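Local structure of galactose-binding like protein (Bacteroides thetaiotaomicron, 7M1A) at residues 35-40 with 78-83; 59-64 with 151-156; 91-96 with 110-115. The protein binds calcium and, as a SusE-like protein, probably recognises carbohydrate and may help degrade it, its galactose-binding-like C-terminal domain being described here. All blocks are in the same frame, centred on the assembly; numbering follows the deposited sequence.

Contact 1. Residues 35-40 with 78-83. With EDO (1,2-ethanediol), chain C; EDO (1,2-ethanediol), chain E.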
loop_
_atom_site.group_PDB
_atom_site.type_symbol
_atom_site.label_atom_id
_atom_site.label_comp_id
_atom_site.label_asym_id
_atom_site.label_seq_id
_atom_site.Cartn_x
_atom_site.Cartn_y
_atom_site.Cartn_z
ATOM N N SER A 35 8.753 -4.278 -17.181
ATOM C CA SER A 35 8.407 -5.702 -17.300
ATOM C C SER A 35 7.303 -5.951 -18.314
ATOM O O SER A 35 6.591 -5.003 -18.734
ATOM C CB SER A 35 7.993 -6.310 -15.958
ATOM O OG SER A 35 8.925 -5.990 -14.967
ATOM N N LYS A 36 7.138 -7.216 -18.719
ATOM C CA LYS A 36 6.002 -7.638 -19.526
ATOM C C LYS A 36 5.245 -8.745 -18.788
ATOM O O LYS A 36 5.809 -9.374 -17.885
ATOM C CB LYS A 36 6.474 -8.138 -20.892
ATOM C CG LYS A 36 7.329 -9.385 -20.775
ATOM C CD LYS A 36 7.970 -9.786 -22.118
ATOM C CE LYS A 36 8.710 -11.105 -22.036
ATOM N NZ LYS A 36 9.953 -11.045 -21.254
ATOM N N ASP A 37 4.058 -9.099 -19.287
ATOM C CA ASP A 37 3.333 -10.200 -18.692
ATOM C C ASP A 37 4.203 -11.456 -18.729
ATOM O O ASP A 37 4.850 -11.731 -19.741
ATOM C CB ASP A 37 2.092 -10.559 -19.497
ATOM C CG ASP A 37 0.910 -9.678 -19.218
ATOM O OD1 ASP A 37 1.025 -8.855 -18.316
ATOM O OD2 ASP A 37 -0.086 -9.846 -19.882
ATOM N N GLY A 38 4.161 -12.219 -17.641
ATOM C CA GLY A 38 4.927 -13.447 -17.489
ATOM C C GLY A 38 6.278 -13.275 -16.787
ATOM O O GLY A 38 6.880 -14.251 -16.350
ATOM N N ASP A 39 6.721 -12.036 -16.614
ATOM C CA ASP A 39 7.961 -11.792 -15.935
ATOM C C ASP A 39 7.790 -12.071 -14.443
ATOM O O ASP A 39 6.673 -11.933 -13.902
ATOM C CB ASP A 39 8.473 -10.369 -16.122
ATOM C CG ASP A 39 9.030 -10.122 -17.484
ATOM O OD1 ASP A 39 9.124 -11.139 -18.272
ATOM O OD2 ASP A 39 9.309 -8.897 -17.753
ATOM N N SER A 40 8.915 -12.407 -13.793
ATOM C CA SER A 40 8.954 -12.571 -12.321
ATOM C C SER A 40 9.175 -11.196 -11.670
ATOM O O SER A 40 9.552 -10.227 -12.317
ATOM C CB SER A 40 10.065 -13.557 -11.936
ATOM O OG SER A 40 11.327 -12.947 -12.191
ATOM N N ASP A 78 4.536 -5.564 -23.842
ATOM C CA ASP A 78 4.187 -6.584 -24.826
ATOM C C ASP A 78 3.058 -6.081 -25.729
ATOM O O ASP A 78 2.470 -5.008 -25.451
ATOM C CB ASP A 78 3.782 -7.876 -24.106
ATOM C CG ASP A 78 2.729 -7.714 -23.020
ATOM O OD1 ASP A 78 1.828 -6.909 -23.186
ATOM O OD2 ASP A 78 2.872 -8.392 -21.983
ATOM N N GLU A 79 2.825 -6.834 -26.835
ATOM C CA GLU A 79 1.877 -6.287 -27.798
ATOM C C GLU A 79 0.460 -6.195 -27.259
ATOM O O GLU A 79 -0.279 -5.269 -27.669
ATOM C CB GLU A 79 1.866 -7.157 -29.035
ATOM C CG GLU A 79 3.152 -6.973 -29.828
ATOM C CD GLU A 79 3.151 -7.741 -31.136
ATOM O OE1 GLU A 79 4.149 -7.615 -31.889
ATOM O OE2 GLU A 79 2.137 -8.467 -31.378
ATOM N N LYS A 80 0.128 -7.031 -26.263
ATOM C CA LYS A 80 -1.192 -6.975 -25.637
ATOM C C LYS A 80 -1.421 -5.573 -25.034
ATOM O O LYS A 80 -2.541 -5.064 -25.074
ATOM C CB LYS A 80 -1.299 -8.059 -24.558
ATOM C CG LYS A 80 -2.606 -7.977 -23.806
ATOM C CD LYS A 80 -2.739 -9.010 -22.687
ATOM C CE LYS A 80 -4.190 -9.132 -22.243
ATOM N NZ LYS A 80 -4.427 -10.073 -21.116
ATOM N N HIS A 81 -0.368 -4.918 -24.537
ATOM C CA HIS A 81 -0.479 -3.669 -23.795
ATOM C C HIS A 81 0.003 -2.450 -24.578
ATOM O O HIS A 81 -0.317 -1.342 -24.195
ATOM C CB HIS A 81 0.195 -3.784 -22.422
ATOM C CG HIS A 81 -0.468 -4.794 -21.560
ATOM N ND1 HIS A 81 -0.007 -6.051 -21.532
ATOM C CD2 HIS A 81 -1.453 -4.703 -20.611
ATOM C CE1 HIS A 81 -0.714 -6.768 -20.655
ATOM N NE2 HIS A 81 -1.615 -5.974 -20.064
ATOM N N PHE A 82 0.790 -2.592 -25.646
ATOM C CA PHE A 82 1.279 -1.409 -26.348
ATOM C C PHE A 82 0.107 -0.713 -27.061
ATOM O O PHE A 82 -0.520 -1.300 -27.967
ATOM C CB PHE A 82 2.342 -1.789 -27.388
ATOM C CG PHE A 82 3.675 -2.252 -26.859
ATOM C CD1 PHE A 82 4.166 -1.787 -25.658
ATOM C CD2 PHE A 82 4.479 -3.117 -27.592
ATOM C CE1 PHE A 82 5.439 -2.128 -25.211
ATOM C CE2 PHE A 82 5.752 -3.482 -27.146
ATOM C CZ PHE A 82 6.230 -3.018 -25.924
ATOM N N TYR A 83 -0.224 0.522 -26.650
ATOM C CA TYR A 83 -1.329 1.268 -27.235
ATOM C C TYR A 83 -2.602 0.413 -27.282
ATOM O O TYR A 83 -3.352 0.396 -28.299
ATOM C CB TYR A 83 -0.966 1.737 -28.659
ATOM C CG TYR A 83 0.436 2.252 -28.759
ATOM C CD1 TYR A 83 0.784 3.546 -28.352
ATOM C CD2 TYR A 83 1.449 1.425 -29.231
ATOM C CE1 TYR A 83 2.107 4.008 -28.431
ATOM C CE2 TYR A 83 2.771 1.872 -29.297
ATOM C CZ TYR A 83 3.103 3.144 -28.897
ATOM O OH TYR A 83 4.359 3.625 -28.994
HETATM C C1 EDO C . -2.212 -8.796 -17.467
HETATM O O1 EDO C . -1.199 -7.824 -17.463
HETATM C C2 EDO C . -3.349 -7.940 -17.300
HETATM O O2 EDO C . -3.508 -7.060 -18.385
HETATM C C1 EDO E . -7.255 -6.467 -19.007
HETATM O O1 EDO E . -5.968 -5.970 -18.741
HETATM C C2 EDO E . -7.214 -7.573 -20.040
HETATM O O2 EDO E . -6.124 -8.301 -19.623
HETATM O O HOH W 1 4.180 -10.790 -22.262
#
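Two surface loops, the type II turn K36-D39 and the loop 78-83, meet through a backbone-to-carboxylate bond: D37 N donates to D78 OD2 over 3.0 Å, nearly in line with the C-O bond. D78 CG lies between its own backbone N and carbonyl carbon (chi1 51°), which turns the carboxylate to the facing turn, and a water joins D78 OD2 to D37 O. Within its own loop, D78 OD1 presents its syn lone pair to H81 ND1 at 2.6 Å, only 3° out of the imidazole plane. D37 carries its own carboxylate to the rim of the imidazole. There D37 OD2 lies 3.2 Å from H81 CE1, close to the ring plane, while the carboxylate itself is turned 85° to it. A 1,2-ethanediol, probably from the crystallisation liquor, bridges the two side chains: its O1 donates to D37 OD1 at 2.6 Å and its O2 pairs with H81 NE2 at 2.8 Å. Within the turn, K36 N is held by D39 OD2. D78 therefore fixes the rotation of the imidazole and anchors the facing turn, while D37 OD1 and H81 NE2 can together bind a diol; whether sugar binds here is not established.

Contact 2. Residues 59-64 with 151-156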
loop_
_atom_site.group_PDB
_atom_site.type_symbol
_atom_site.label_atom_id
_atom_site.label_comp_id
_atom_site.label_asym_id
_atom_site.label_seq_id
_atom_site.Cartn_x
_atom_site.Cartn_y
_atom_site.Cartn_z
ATOM N N THR A 59 -2.300 7.389 -5.451
ATOM C CA THR A 59 -1.506 8.363 -4.725
ATOM C C THR A 59 -0.261 7.661 -4.167
ATOM O O THR A 59 -0.340 6.540 -3.637
ATOM C CB THR A 59 -2.335 8.891 -3.559
ATOM O OG1 THR A 59 -3.610 9.389 -4.004
ATOM C CG2 THR A 59 -1.639 10.009 -2.816
ATOM N N PHE A 60 0.873 8.382 -4.099
ATOM C CA PHE A 60 2.085 7.835 -3.479
ATOM C C PHE A 60 2.985 8.961 -2.994
ATOM O O PHE A 60 2.727 10.120 -3.249
ATOM C CB PHE A 60 2.820 6.846 -4.389
ATOM C CG PHE A 60 3.268 7.382 -5.710
ATOM C CD1 PHE A 60 2.379 7.463 -6.777
ATOM C CD2 PHE A 60 4.585 7.816 -5.941
ATOM C CE1 PHE A 60 2.805 7.854 -8.067
ATOM C CE2 PHE A 60 4.998 8.265 -7.225
ATOM C CZ PHE A 60 4.120 8.267 -8.266
ATOM N N ASP A 61 4.006 8.600 -2.228
ATOM C CA ASP A 61 4.918 9.494 -1.532
ATOM C C ASP A 61 6.279 9.216 -2.141
ATOM O O ASP A 61 6.751 8.050 -2.151
ATOM C CB ASP A 61 4.839 9.113 -0.062
ATOM C CG ASP A 61 5.662 9.894 0.921
ATOM O OD1 ASP A 61 6.540 10.680 0.534
ATOM O OD2 ASP A 61 5.344 9.761 2.138
ATOM N N LEU A 62 6.995 10.264 -2.564
ATOM C CA LEU A 62 8.361 10.137 -3.092
ATOM C C LEU A 62 9.378 9.934 -1.968
ATOM O O LEU A 62 10.518 9.535 -2.256
ATOM C CB LEU A 62 8.786 11.382 -3.924
ATOM C CG LEU A 62 7.888 11.710 -5.137
ATOM C CD1 LEU A 62 8.197 13.087 -5.681
ATOM C CD2 LEU A 62 8.068 10.638 -6.225
ATOM N N GLY A 63 8.990 10.213 -0.706
ATOM C CA GLY A 63 9.940 10.003 0.377
ATOM C C GLY A 63 10.940 11.145 0.530
ATOM O O GLY A 63 11.756 11.103 1.437
ATOM N N VAL A 64 10.876 12.157 -0.338
ATOM C CA VAL A 64 11.753 13.316 -0.284
ATOM C C VAL A 64 10.921 14.482 -0.836
ATOM O O VAL A 64 9.982 14.262 -1.596
ATOM C CB VAL A 64 13.002 13.094 -1.173
ATOM C CG1 VAL A 64 13.911 12.002 -0.600
ATOM C CG2 VAL A 64 12.618 12.852 -2.640
ATOM N N VAL A 151 7.696 19.199 -4.679
ATOM C CA VAL A 151 6.636 18.308 -4.192
ATOM C C VAL A 151 7.211 17.026 -3.640
ATOM O O VAL A 151 8.358 16.716 -3.887
ATOM C CB VAL A 151 5.665 17.900 -5.348
ATOM C CG1 VAL A 151 4.828 19.102 -5.840
ATOM C CG2 VAL A 151 6.374 17.290 -6.613
ATOM N N ARG A 152 6.478 16.473 -2.645
ATOM C CA ARG A 152 6.821 15.195 -2.112
ATOM C C ARG A 152 5.787 14.108 -2.399
ATOM O O ARG A 152 6.182 12.953 -2.494
ATOM C CB ARG A 152 6.931 15.345 -0.582
ATOM C CG ARG A 152 7.160 14.015 0.135
ATOM C CD ARG A 152 7.567 14.156 1.585
ATOM N NE ARG A 152 7.590 12.792 2.131
ATOM C CZ ARG A 152 7.977 12.553 3.362
ATOM N NH1 ARG A 152 8.437 13.553 4.106
ATOM N NH2 ARG A 152 7.961 11.324 3.857
ATOM N N TYR A 153 4.550 14.466 -2.657
ATOM C CA TYR A 153 3.470 13.496 -2.843
ATOM C C TYR A 153 2.953 13.625 -4.257
ATOM O O TYR A 153 2.956 14.746 -4.782
ATOM C CB TYR A 153 2.353 13.790 -1.832
ATOM C CG TYR A 153 2.913 13.803 -0.441
ATOM C CD1 TYR A 153 3.246 12.628 0.264
ATOM C CD2 TYR A 153 3.153 15.024 0.191
ATOM C CE1 TYR A 153 3.736 12.713 1.566
ATOM C CE2 TYR A 153 3.700 15.113 1.461
ATOM C CZ TYR A 153 4.026 13.945 2.143
ATOM O OH TYR A 153 4.564 14.030 3.415
ATOM N N ILE A 154 2.558 12.505 -4.812
ATOM C CA ILE A 154 2.167 12.474 -6.224
ATOM C C ILE A 154 0.825 11.792 -6.377
ATOM O O ILE A 154 0.508 10.839 -5.663
ATOM C CB ILE A 154 3.207 11.702 -7.048
ATOM C CG1 ILE A 154 4.574 12.417 -7.007
ATOM C CG2 ILE A 154 2.776 11.542 -8.519
ATOM C CD1 ILE A 154 4.663 13.731 -7.715
ATOM N N ARG A 155 0.016 12.264 -7.330
ATOM C CA ARG A 155 -1.149 11.531 -7.796
ATOM C C ARG A 155 -1.036 11.328 -9.309
ATOM O O ARG A 155 -0.594 12.236 -10.058
ATOM C CB ARG A 155 -2.482 12.189 -7.453
ATOM C CG ARG A 155 -2.842 11.950 -6.016
ATOM C CD ARG A 155 -4.059 12.814 -5.674
ATOM N NE ARG A 155 -4.938 11.861 -4.932
ATOM C CZ ARG A 155 -6.167 12.184 -4.580
ATOM N NH1 ARG A 155 -6.654 13.409 -4.820
ATOM N NH2 ARG A 155 -6.986 11.297 -4.021
ATOM N N ILE A 156 -1.509 10.165 -9.760
ATOM C CA ILE A 156 -1.709 9.958 -11.203
ATOM C C ILE A 156 -3.201 9.751 -11.447
ATOM O O ILE A 156 -3.886 9.044 -10.709
ATOM C CB ILE A 156 -0.839 8.811 -11.714
ATOM C CG1 ILE A 156 0.638 9.311 -11.710
ATOM C CG2 ILE A 156 -1.247 8.354 -13.121
ATOM C CD1 ILE A 156 1.667 8.266 -12.075
HETATM O O HOH W 2 7.141 8.576 3.731
#
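F60 and I154 form an antiparallel hydrogen-bonded pair whose side chains run alongside each other from the same, tightly packed face of the sheet. Placing F60 CG between its backbone N and carbonyl carbon (chi1 59°) lets the ring lean over I154, whose CB lies against the ring face, offset toward the rim, 3.9 Å from the centroid. I154 CG2 touches the rim at F60 CZ, 3.5 Å away, while its other branch, CG1, packs on L62 CG. On the other face, R155 NE donates to T59 OG1 at 3.0 Å, almost in the guanidinium plane; D16 also binds both side chains.

The partly exposed corner at R152 is polar instead. Its extended chain brings NE to the syn lone pair of D61 OD1, 2.8 Å away and 2° out of the guanidinium plane. D61 OD1 accepts a second bond, from G63 N in an Asx turn, and a water links D61 OD2 to R152 NH2. D61 OD2 also forms a salt bridge with R9 of the second subunit. R152 CG covers the centre of one Y153 ring face. An alanine here would probably leave D61 without its intrachain charge partner and open a gap over the Y153 ring. Nearby, buried V64 O finds no polar partner, although R152 CA makes a CA-H...O contact with it at 3.3 Å.

Where 151-158 pairs with 88-96, R152 and Y153 lie across from the single residue C96, a classic beta bulge at the corner of the chain. F60 and L62 pack on strand 169-176 of the second sheet, F60 on L173 and F175 and L62 on F175, consistent with the antiparallel beta-sandwich of galactose-binding-like domains.

Contact 3. Residues 91-96 with 110-115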
loop_
_atom_site.group_PDB
_atom_site.type_symbol
_atom_site.label_atom_id
_atom_site.label_comp_id
_atom_site.label_asym_id
_atom_site.label_seq_id
_atom_site.Cartn_x
_atom_site.Cartn_y
_atom_site.Cartn_z
ATOM N N TYR A 91 -3.458 11.187 -19.471
ATOM C CA TYR A 91 -3.363 11.063 -18.018
ATOM C C TYR A 91 -2.633 12.274 -17.478
ATOM O O TYR A 91 -2.100 13.064 -18.247
ATOM C CB TYR A 91 -2.657 9.740 -17.609
ATOM C CG TYR A 91 -1.256 9.510 -18.139
ATOM C CD1 TYR A 91 -1.017 9.093 -19.456
ATOM C CD2 TYR A 91 -0.168 9.682 -17.287
ATOM C CE1 TYR A 91 0.285 8.830 -19.878
ATOM C CE2 TYR A 91 1.131 9.410 -17.719
ATOM C CZ TYR A 91 1.360 8.979 -19.018
ATOM O OH TYR A 91 2.638 8.710 -19.441
ATOM N N GLU A 92 -2.718 12.439 -16.153
ATOM C CA GLU A 92 -2.148 13.630 -15.558
ATOM C C GLU A 92 -1.290 13.256 -14.351
ATOM O O GLU A 92 -1.593 12.272 -13.656
ATOM C CB GLU A 92 -3.225 14.598 -15.051
ATOM C CG GLU A 92 -4.075 15.164 -16.180
ATOM C CD GLU A 92 -5.330 15.871 -15.721
ATOM O OE1 GLU A 92 -5.683 15.815 -14.532
ATOM O OE2 GLU A 92 -5.855 16.577 -16.547
ATOM N N VAL A 93 -0.233 14.040 -14.079
ATOM C CA VAL A 93 0.567 13.880 -12.866
ATOM C C VAL A 93 0.353 15.097 -12.005
ATOM O O VAL A 93 0.535 16.222 -12.509
ATOM C CB VAL A 93 2.084 13.669 -13.185
ATOM C CG1 VAL A 93 2.864 13.351 -11.920
ATOM C CG2 VAL A 93 2.238 12.601 -14.248
ATOM N N TRP A 94 0.027 14.901 -10.722
ATOM C CA TRP A 94 -0.281 15.993 -9.788
ATOM C C TRP A 94 0.644 15.821 -8.578
ATOM O O TRP A 94 1.144 14.716 -8.271
ATOM C CB TRP A 94 -1.744 15.980 -9.278
ATOM C CG TRP A 94 -2.776 16.231 -10.310
ATOM C CD1 TRP A 94 -3.024 15.501 -11.465
ATOM C CD2 TRP A 94 -3.692 17.335 -10.333
ATOM N NE1 TRP A 94 -4.184 16.019 -12.110
ATOM C CE2 TRP A 94 -4.554 17.173 -11.447
ATOM C CE3 TRP A 94 -3.800 18.469 -9.514
ATOM C CZ2 TRP A 94 -5.557 18.132 -11.711
ATOM C CZ3 TRP A 94 -4.842 19.381 -9.732
ATOM C CH2 TRP A 94 -5.705 19.188 -10.822
ATOM N N GLY A 95 0.922 16.921 -7.853
ATOM C CA GLY A 95 1.787 16.835 -6.700
ATOM C C GLY A 95 1.406 17.825 -5.610
ATOM O O GLY A 95 0.544 18.732 -5.806
ATOM N N CYS A 96 1.879 17.538 -4.380
ATOM C CA CYS A 96 1.806 18.533 -3.310
ATOM C C CYS A 96 3.002 18.351 -2.389
ATOM O O CYS A 96 3.737 17.394 -2.482
ATOM C CB CYS A 96 0.474 18.508 -2.551
ATOM S SG CYS A 96 0.138 16.944 -1.683
ATOM N N VAL A 110 -1.527 20.268 -7.052
ATOM C CA VAL A 110 -1.258 21.068 -8.201
ATOM C C VAL A 110 -0.938 20.139 -9.364
ATOM O O VAL A 110 -0.276 19.114 -9.229
ATOM C CB VAL A 110 -0.116 22.059 -7.873
ATOM C CG1 VAL A 110 0.343 22.865 -9.079
ATOM C CG2 VAL A 110 -0.632 23.081 -6.850
ATOM N N LYS A 111 -1.431 20.486 -10.553
ATOM C CA LYS A 111 -1.232 19.632 -11.730
ATOM C C LYS A 111 0.144 19.954 -12.329
ATOM O O LYS A 111 0.435 21.095 -12.642
ATOM C CB LYS A 111 -2.319 19.826 -12.797
ATOM C CG LYS A 111 -2.139 18.853 -13.984
ATOM C CD LYS A 111 -3.323 18.851 -14.949
ATOM C CE LYS A 111 -3.510 20.185 -15.639
ATOM N NZ LYS A 111 -4.560 20.055 -16.649
ATOM N N LEU A 112 0.996 18.929 -12.386
ATOM C CA LEU A 112 2.410 19.068 -12.773
ATOM C C LEU A 112 2.536 18.849 -14.280
ATOM O O LEU A 112 3.307 19.555 -14.968
ATOM C CB LEU A 112 3.263 18.093 -11.988
ATOM C CG LEU A 112 3.271 18.344 -10.461
ATOM C CD1 LEU A 112 3.961 17.053 -9.944
ATOM C CD2 LEU A 112 4.177 19.522 -10.140
ATOM N N LEU A 113 1.808 17.843 -14.806
ATOM C CA LEU A 113 1.979 17.423 -16.195
ATOM C C LEU A 113 0.653 16.937 -16.777
ATOM O O LEU A 113 -0.063 16.173 -16.126
ATOM C CB LEU A 113 2.914 16.186 -16.329
ATOM C CG LEU A 113 4.385 16.448 -15.924
ATOM C CD1 LEU A 113 5.133 15.138 -15.722
ATOM C CD2 LEU A 113 5.113 17.386 -16.887
ATOM N N ASP A 114 0.431 17.352 -18.046
ATOM C CA ASP A 114 -0.624 16.768 -18.881
ATOM C C ASP A 114 0.084 15.805 -19.831
ATOM O O ASP A 114 0.961 16.233 -20.597
ATOM C CB ASP A 114 -1.222 17.813 -19.822
ATOM C CG ASP A 114 -2.002 18.863 -19.087
ATOM O OD1 ASP A 114 -2.964 18.478 -18.457
ATOM O OD2 ASP A 114 -1.557 20.043 -19.044
HETATM N N MSE A 115 -0.194 14.506 -19.736
HETATM C CA MSE A 115 0.499 13.497 -20.538
HETATM C C MSE A 115 -0.442 12.950 -21.592
HETATM O O MSE A 115 -1.612 12.656 -21.346
HETATM C CB MSE A 115 1.011 12.319 -19.667
HETATM C CG MSE A 115 1.900 12.782 -18.546
HETATM SE SE MSE A 115 3.637 13.515 -19.165
HETATM C CE MSE A 115 4.363 11.850 -19.907
HETATM O O HOH W 3 -4.743 16.689 -19.153
#
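The carbonyl oxygen of V93 is gripped twice, by L112 N at 2.7 Å and by L113 N at 3.1 Å. Both donors lie in the carbonyl plane, and this bifurcated acceptance by one carbonyl, two residues facing one, is a classic beta bulge in the antiparallel pairing of strands 88-96 and 110-116. The bulge shifts the register by one, so that V93 pairs with L113 but W94 with K111. Beyond it, G95 has no side chain; a beta carbon there would collide with L112 CD1.

On the buried face M115, a selenomethionine, sets its CB over the centre of the Y91 ring, 3.4 Å from the centroid, while Y91 OH bonds to D140. V93 and L113 lie alongside each other, and F71 of the second sheet packs against V93, L113 and M115.

The opposite face carries W94, E92, K111 and D114, of which D114 is exposed and W94 and K111 partly so. K111 CB stands 3.6 Å from the centroid of the six-membered ring of W94, 6° off its normal, and W94 NE1 donates to E92 OE1. CG anti to the backbone N (chi1 -176°) starts the K111 chain over that ring; its NZ forms a salt bridge with D114 OD1 at 2.9 Å and a longer one with E92 OE2. A water donates to both acids, 2.8 Å from E92 OE2 and 2.6 Å from D114 OD1.

Overall arrangement
Contacts 2 and 3 belong to one sheet and join directly through strands 151-158 and 88-96: R155 O lies 2.8 Å from W94 N and R152 N 2.9 Å from C96 O, both probable hydrogen bonds. The centres of contacts 2 and 3 are about 11 Å apart. Along the chain, contact 3 falls wholly between the two segments of contact 2. Contact 1 lies across the chain's centre, its own centre about 26 Å from that of contact 2 and 25 Å from that of contact 3. The calcium ion is about 10 Å from the K36 side chain and about 12 Å from that of F60. S35 N, bonded to T171 OG1, ties contact 1 to the calcium site.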